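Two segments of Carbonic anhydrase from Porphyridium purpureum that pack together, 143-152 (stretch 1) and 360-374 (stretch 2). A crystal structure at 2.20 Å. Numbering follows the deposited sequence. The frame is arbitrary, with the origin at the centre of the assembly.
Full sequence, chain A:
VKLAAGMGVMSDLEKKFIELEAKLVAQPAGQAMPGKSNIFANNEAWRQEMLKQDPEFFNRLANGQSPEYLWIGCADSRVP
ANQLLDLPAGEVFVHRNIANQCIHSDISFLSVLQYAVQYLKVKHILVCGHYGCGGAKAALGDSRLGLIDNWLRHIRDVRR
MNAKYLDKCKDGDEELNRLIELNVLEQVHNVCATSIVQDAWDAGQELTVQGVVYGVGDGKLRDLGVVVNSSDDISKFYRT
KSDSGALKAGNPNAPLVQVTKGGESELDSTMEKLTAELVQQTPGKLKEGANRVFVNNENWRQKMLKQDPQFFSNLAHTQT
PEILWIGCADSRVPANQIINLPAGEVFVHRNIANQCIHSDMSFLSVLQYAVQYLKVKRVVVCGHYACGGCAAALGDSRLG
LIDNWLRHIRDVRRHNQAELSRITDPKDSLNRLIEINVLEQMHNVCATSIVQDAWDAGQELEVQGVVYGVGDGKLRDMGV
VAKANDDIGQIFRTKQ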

# COMPACT_ATOMS: atom_id res chain seq x y z
N SER A 143 5.42 3.02 21.85
CA SER A 143 5.32 1.71 21.24
C SER A 143 3.91 1.15 21.39
O SER A 143 3.04 1.81 21.98
CB SER A 143 6.37 0.76 21.81
OG SER A 143 6.21 0.63 23.21
N ARG A 144 3.66 -0.02 20.81
CA ARG A 144 2.35 -0.64 20.89
C ARG A 144 1.27 0.31 20.35
O ARG A 144 0.20 0.44 20.94
CB ARG A 144 2.05 -0.99 22.36
CG ARG A 144 2.98 -2.04 22.97
CD ARG A 144 2.78 -2.19 24.49
NE ARG A 144 3.39 -1.08 25.22
CZ ARG A 144 2.84 -0.44 26.25
NH1 ARG A 144 1.63 -0.79 26.69
NH2 ARG A 144 3.48 0.56 26.85
N LEU A 145 1.58 1.03 19.27
CA LEU A 145 0.63 1.98 18.70
C LEU A 145 -0.39 1.37 17.72
O LEU A 145 -1.28 2.07 17.26
CB LEU A 145 1.36 3.14 18.04
CG LEU A 145 2.21 4.06 18.93
CD1 LEU A 145 2.78 5.18 18.10
CD2 LEU A 145 1.39 4.65 20.05
N GLY A 146 -0.26 0.08 17.41
CA GLY A 146 -1.18 -0.56 16.49
C GLY A 146 -0.92 -0.30 15.01
O GLY A 146 0.24 -0.20 14.57
N LEU A 147 -2.00 -0.15 14.25
CA LEU A 147 -1.95 0.11 12.80
C LEU A 147 -0.82 1.06 12.38
O LEU A 147 0.01 0.72 11.54
CB LEU A 147 -3.29 0.69 12.34
CG LEU A 147 -3.72 1.11 10.90
CD1 LEU A 147 -2.82 2.14 10.25
CD2 LEU A 147 -3.85 -0.07 10.02
N ILE A 148 -0.83 2.26 12.93
CA ILE A 148 0.16 3.26 12.59
C ILE A 148 1.62 2.89 12.86
O ILE A 148 2.52 3.46 12.22
CB ILE A 148 -0.17 4.61 13.23
CG1 ILE A 148 0.68 5.70 12.58
CG2 ILE A 148 0.04 4.54 14.74
CD1 ILE A 148 0.27 7.06 12.96
N ASP A 149 1.88 1.95 13.76
CA ASP A 149 3.27 1.58 14.04
C ASP A 149 3.91 0.93 12.81
O ASP A 149 5.13 1.01 12.61
CB ASP A 149 3.35 0.63 15.23
CG ASP A 149 3.87 1.31 16.46
OD1 ASP A 149 4.39 2.44 16.36
OD2 ASP A 149 3.78 0.70 17.55
N ASN A 150 3.08 0.33 11.95
CA ASN A 150 3.56 -0.32 10.73
C ASN A 150 4.01 0.76 9.73
O ASN A 150 4.95 0.58 8.97
CB ASN A 150 2.47 -1.21 10.14
CG ASN A 150 2.04 -2.31 11.10
OD1 ASN A 150 2.80 -3.23 11.40
ND2 ASN A 150 0.81 -2.21 11.59
N TRP A 151 3.35 1.91 9.77
CA TRP A 151 3.71 3.03 8.92
C TRP A 151 5.04 3.56 9.47
O TRP A 151 6.01 3.75 8.73
CB TRP A 151 2.64 4.13 9.01
CG TRP A 151 2.88 5.31 8.12
CD1 TRP A 151 3.42 6.52 8.47
CD2 TRP A 151 2.59 5.40 6.71
NE1 TRP A 151 3.48 7.35 7.38
CE2 TRP A 151 2.97 6.69 6.29
CE3 TRP A 151 2.03 4.51 5.78
CZ2 TRP A 151 2.81 7.12 4.96
CZ3 TRP A 151 1.87 4.94 4.46
CH2 TRP A 151 2.27 6.24 4.07
N LEU A 152 5.08 3.76 10.78
CA LEU A 152 6.26 4.28 11.48
C LEU A 152 7.52 3.41 11.44
O LEU A 152 8.59 3.91 11.76
CB LEU A 152 5.91 4.65 12.92
CG LEU A 152 4.80 5.70 13.03
CD1 LEU A 152 4.52 5.99 14.47
CD2 LEU A 152 5.21 6.96 12.30
N ASP A 360 -6.35 1.68 2.36
CA ASP A 360 -5.23 2.58 2.12
C ASP A 360 -4.47 2.94 3.40
O ASP A 360 -4.99 3.70 4.20
CB ASP A 360 -5.75 3.85 1.46
CG ASP A 360 -4.63 4.77 1.04
OD1 ASP A 360 -3.74 4.31 0.32
OD2 ASP A 360 -4.64 5.95 1.41
N MET A 361 -3.24 2.45 3.57
CA MET A 361 -2.44 2.71 4.77
C MET A 361 -2.10 4.16 5.00
O MET A 361 -2.08 4.61 6.16
CB MET A 361 -1.16 1.86 4.79
CG MET A 361 -1.39 0.38 5.06
SD MET A 361 -1.99 0.08 6.75
CE MET A 361 -0.47 0.42 7.69
N SER A 362 -1.83 4.92 3.95
CA SER A 362 -1.55 6.35 4.14
C SER A 362 -2.77 7.03 4.78
O SER A 362 -2.64 7.83 5.70
CB SER A 362 -1.19 7.03 2.81
OG SER A 362 -1.00 8.42 3.00
N PHE A 363 -3.95 6.72 4.27
CA PHE A 363 -5.21 7.25 4.80
C PHE A 363 -5.48 6.71 6.22
O PHE A 363 -5.73 7.49 7.16
CB PHE A 363 -6.37 6.90 3.80
CG PHE A 363 -7.73 6.80 4.43
CD1 PHE A 363 -8.44 5.61 4.37
CD2 PHE A 363 -8.31 7.89 5.09
CE1 PHE A 363 -9.70 5.48 4.96
CE2 PHE A 363 -9.57 7.77 5.68
CZ PHE A 363 -10.27 6.56 5.61
N LEU A 364 -5.40 5.39 6.40
CA LEU A 364 -5.64 4.77 7.71
C LEU A 364 -4.72 5.26 8.83
O LEU A 364 -5.16 5.48 9.96
CB LEU A 364 -5.57 3.26 7.59
CG LEU A 364 -6.65 2.64 6.71
CD1 LEU A 364 -6.35 1.17 6.46
CD2 LEU A 364 -8.01 2.83 7.36
N SER A 365 -3.45 5.47 8.51
CA SER A 365 -2.47 5.94 9.49
C SER A 365 -2.79 7.34 9.97
O SER A 365 -2.71 7.62 11.16
CB SER A 365 -1.04 5.84 8.91
OG SER A 365 -0.72 4.47 8.62
N VAL A 366 -3.16 8.23 9.05
CA VAL A 366 -3.52 9.61 9.43
C VAL A 366 -4.81 9.58 10.27
O VAL A 366 -4.88 10.24 11.30
CB VAL A 366 -3.77 10.53 8.19
CG1 VAL A 366 -4.21 11.89 8.63
CG2 VAL A 366 -2.50 10.67 7.35
N LEU A 367 -5.79 8.78 9.82
CA LEU A 367 -7.08 8.63 10.51
C LEU A 367 -6.88 8.16 11.94
O LEU A 367 -7.32 8.81 12.89
CB LEU A 367 -7.95 7.59 9.79
CG LEU A 367 -9.45 7.81 9.50
CD1 LEU A 367 -10.12 6.47 9.49
CD2 LEU A 367 -10.12 8.72 10.49
N GLN A 368 -6.19 7.04 12.10
CA GLN A 368 -5.93 6.49 13.43
C GLN A 368 -5.22 7.48 14.33
O GLN A 368 -5.64 7.72 15.47
CB GLN A 368 -5.11 5.20 13.36
CG GLN A 368 -4.94 4.60 14.74
CD GLN A 368 -3.81 3.61 14.82
OE1 GLN A 368 -2.96 3.55 13.94
NE2 GLN A 368 -3.80 2.83 15.89
N TYR A 369 -4.15 8.08 13.81
CA TYR A 369 -3.40 9.05 14.57
C TYR A 369 -4.30 10.20 15.07
O TYR A 369 -4.24 10.59 16.23
CB TYR A 369 -2.25 9.61 13.74
CG TYR A 369 -1.33 10.51 14.55
CD1 TYR A 369 -0.30 9.96 15.30
CD2 TYR A 369 -1.51 11.89 14.58
CE1 TYR A 369 0.52 10.75 16.08
CE2 TYR A 369 -0.68 12.70 15.35
CZ TYR A 369 0.34 12.12 16.10
OH TYR A 369 1.17 12.90 16.87
N ALA A 370 -5.16 10.71 14.19
CA ALA A 370 -6.06 11.82 14.53
C ALA A 370 -7.20 11.44 15.46
O ALA A 370 -7.46 12.13 16.44
CB ALA A 370 -6.63 12.43 13.26
N VAL A 371 -7.89 10.37 15.13
CA VAL A 371 -9.03 9.91 15.91
C VAL A 371 -8.64 9.25 17.23
O VAL A 371 -9.13 9.64 18.28
CB VAL A 371 -9.90 8.91 15.08
CG1 VAL A 371 -11.05 8.36 15.92
CG2 VAL A 371 -10.44 9.58 13.82
N GLN A 372 -7.75 8.28 17.17
CA GLN A 372 -7.35 7.57 18.38
C GLN A 372 -6.39 8.28 19.31
O GLN A 372 -6.58 8.27 20.52
CB GLN A 372 -6.77 6.21 18.02
CG GLN A 372 -6.50 5.37 19.24
CD GLN A 372 -6.00 4.00 18.88
OE1 GLN A 372 -5.94 3.63 17.72
NE2 GLN A 372 -5.60 3.24 19.89
N TYR A 373 -5.35 8.89 18.75
CA TYR A 373 -4.34 9.57 19.56
C TYR A 373 -4.56 11.06 19.81
O TYR A 373 -4.49 11.50 20.95
CB TYR A 373 -2.95 9.27 19.00
CG TYR A 373 -2.70 7.77 18.99
CD1 TYR A 373 -2.25 7.10 17.86
CD2 TYR A 373 -2.99 7.00 20.12
CE1 TYR A 373 -2.10 5.70 17.86
CE2 TYR A 373 -2.84 5.61 20.13
CZ TYR A 373 -2.39 4.95 19.01
OH TYR A 373 -2.14 3.57 19.09
N LEU A 374 -4.84 11.84 18.77
CA LEU A 374 -5.10 13.26 18.98
C LEU A 374 -6.53 13.47 19.45
O LEU A 374 -6.87 14.52 19.96
CB LEU A 374 -4.89 14.06 17.69
CG LEU A 374 -3.54 14.06 16.99
CD1 LEU A 374 -3.63 15.08 15.86
CD2 LEU A 374 -2.40 14.42 17.95
O HOH W 1 -4.25 0.54 18.26

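Stretch 2 is mainly a helix, running from M361 to about Y373. D360 caps its start: D360 OD2 accepts from F363 N at 3.0 Å. Near the other end the helix widens into a pi-type turn at 369-373. Stretch 1 begins as loop and enters a weakly bonded helix at about L147, which continues later in the chain. The two helix axes approach to 8.9 Å, and their N-to-C directions differ by 123°. The backbones come nearest at I148 and S365, where the CA atoms lie 4.9 Å apart. The small side chain of S365 occupies this close point. Together the stretches bury 612 Å².

G146 leads into the helix of stretch 1. Its backbone angles, 79/-142, would jam a CB against the carbonyl O of L145. An ideal CB would also lie 3.3 Å from Q368 NE2. The loop is held from its own side by L145 N, which donates to D149 OD2 at 2.8 Å.

Q368 makes the main polar link. Its amide reaches the turn where stretch 1 becomes helical and uses both ends there. Q368 NE2 donates to L145 O at 3.0 Å, and Q368 OE1 accepts from I148 N at 2.7 Å. One side chain thus bonds to backbone on both sides of G146 and L147. Q368 NE2 also donates to Q372 OE1 at 2.9 Å, which helps to fix the amide's orientation. L145 O receives a second bond from Y373 OH, at a short 2.5 Å. This carbonyl lies at the edge of the Y373 ring, near its plane. A water bridges L145 O and Q372 NE2 through weak bonds.

Apolar packing accompanies these bonds. L147 fits as a knob among M361, L364, S365 and Q368. Its CD2 lies 3.8 Å from M361 SD, and its CD1 lies 4.0 Å from L364 CB. I148 fills the next hole, formed by S365, Q368, Y369 and Y373. I148 CD1 packs 3.7 Å from Y369 CB, while I148 CG2 meets the edge of the Y373 ring, 4.0 Å from CE1. L145 adds to this end, with CD2 3.9 Å from Y373 CZ.

W151 covers the start of the stretch 2 helix. W151 CZ3 comes within 3.7 Å of S362 CA, and S365 CB sits over one face of the indole. S365 OG lies 3.4 Å from W151 CB but donates within its own helix, to M361 O at 2.8 Å. Its hydroxyl can therefore face this packed surface with its proton satisfied.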